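Local coordinates for protein TetR family Transcriptional regulator (Streptococcus agalactiae 2603V/R, PDB 3KKC) that probably binds DNA as a transcriptional regulator of the TetR family, at residues V15-A20 / G40-G45. Sequence-based numbering, arbitrary orientation.
Sequences VAIYNA and GLANVG
A42 sets its methyl among A16, I17 and A20 of helix 4-24, and no hydrogen bond spans the two segments. The backbones come close here: A42 CB lies 3.9 Å from I17 CA, and I17 CA and A42 CA are 5.0 Å apart, an approach allowed by the small side chain of A42. On one flank A20 CB meets L41 CB at 3.8 Å and also rests 4.0 Å from the backbone N of A42; L41 reaches on to S23 and L24, further along the same helix. On the other flank the I17 and V44 side chains cross at about a right angle, with I17 CG1 3.7 Å from V44 CG1. I17 CG1 stands anti to its own carbonyl carbon (chi1 -56°), where it touches both V44 and, at 3.9 Å, A42 CB. The chain leaves helix 35-42 at N43, whose positive phi (69°) marks the turn that brings V44 back against helix 4-24. G45 then occupies the N-cap position before helix 46-49. Helix 57-71 also packs on helix 4-24: L59 touches I17, and D66 OD2 hydrogen-bonds Y18 OH. Helix 4-24 thus backs the turn of the predicted helix-turn-helix, as in the three-helix DNA-binding domain of TetR-family regulators.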
# COMPACT_ATOMS: atom_id res chain seq x y z
N VAL A 15 6.40 32.30 6.42
CA VAL A 15 5.29 31.58 7.04
C VAL A 15 4.03 31.56 6.18
O VAL A 15 3.33 30.56 6.16
CB VAL A 15 4.98 32.17 8.43
CG1 VAL A 15 3.54 31.80 8.88
CG2 VAL A 15 6.04 31.73 9.44
N ALA A 16 3.74 32.64 5.45
CA ALA A 16 2.52 32.65 4.62
C ALA A 16 2.55 31.54 3.58
O ALA A 16 1.55 30.86 3.35
CB ALA A 16 2.32 33.99 3.95
N ILE A 17 3.71 31.38 2.95
CA ILE A 17 3.93 30.32 1.97
C ILE A 17 3.79 28.95 2.65
O ILE A 17 2.99 28.10 2.23
CB ILE A 17 5.33 30.45 1.35
CG1 ILE A 17 5.49 31.85 0.74
CG2 ILE A 17 5.61 29.32 0.35
CD1 ILE A 17 6.92 32.22 0.47
N TYR A 18 4.56 28.75 3.72
CA TYR A 18 4.48 27.54 4.51
C TYR A 18 3.01 27.19 4.75
O TYR A 18 2.56 26.13 4.34
CB TYR A 18 5.20 27.75 5.84
CG TYR A 18 5.48 26.49 6.64
CD1 TYR A 18 6.70 25.81 6.50
CD2 TYR A 18 4.56 25.99 7.56
CE1 TYR A 18 6.98 24.68 7.22
CE2 TYR A 18 4.83 24.84 8.30
CZ TYR A 18 6.05 24.19 8.12
OH TYR A 18 6.36 23.05 8.84
N ASN A 19 2.26 28.10 5.37
CA ASN A 19 0.87 27.80 5.73
C ASN A 19 0.01 27.53 4.49
O ASN A 19 -0.88 26.67 4.51
CB ASN A 19 0.24 28.89 6.64
CG ASN A 19 0.83 28.90 8.08
OD1 ASN A 19 1.41 27.92 8.58
ND2 ASN A 19 0.66 30.04 8.75
N ALA A 20 0.28 28.24 3.40
CA ALA A 20 -0.43 28.02 2.12
C ALA A 20 -0.23 26.60 1.59
O ALA A 20 -1.16 25.95 1.14
CB ALA A 20 0.01 29.04 1.09
N GLY A 40 -1.07 31.93 -5.11
CA GLY A 40 -2.47 32.34 -5.12
C GLY A 40 -3.09 32.42 -3.74
O GLY A 40 -4.10 33.10 -3.54
N LEU A 41 -2.49 31.71 -2.79
CA LEU A 41 -2.88 31.84 -1.39
C LEU A 41 -1.93 32.75 -0.62
O LEU A 41 -2.37 33.65 0.08
CB LEU A 41 -2.96 30.48 -0.71
CG LEU A 41 -4.15 29.61 -1.08
CD1 LEU A 41 -4.20 28.40 -0.14
CD2 LEU A 41 -5.44 30.42 -1.00
N ALA A 42 -0.62 32.51 -0.75
CA ALA A 42 0.37 33.28 0.00
C ALA A 42 0.33 34.78 -0.32
O ALA A 42 0.69 35.62 0.52
CB ALA A 42 1.77 32.72 -0.24
N ASN A 43 -0.11 35.11 -1.53
CA ASN A 43 -0.20 36.49 -1.95
C ASN A 43 1.18 37.09 -2.12
O ASN A 43 1.34 38.31 -2.17
CB ASN A 43 -0.99 37.31 -0.94
CG ASN A 43 -2.45 36.93 -0.92
OD1 ASN A 43 -3.09 36.85 -1.97
ND2 ASN A 43 -2.98 36.69 0.29
N VAL A 44 2.17 36.22 -2.19
CA VAL A 44 3.53 36.65 -2.45
C VAL A 44 3.94 36.18 -3.84
O VAL A 44 3.68 35.04 -4.22
CB VAL A 44 4.51 36.14 -1.38
CG1 VAL A 44 4.69 34.64 -1.50
CG2 VAL A 44 5.85 36.86 -1.49
N GLY A 45 4.58 37.06 -4.60
CA GLY A 45 4.89 36.79 -5.99
C GLY A 45 5.93 35.72 -6.24
O GLY A 45 6.63 35.29 -5.33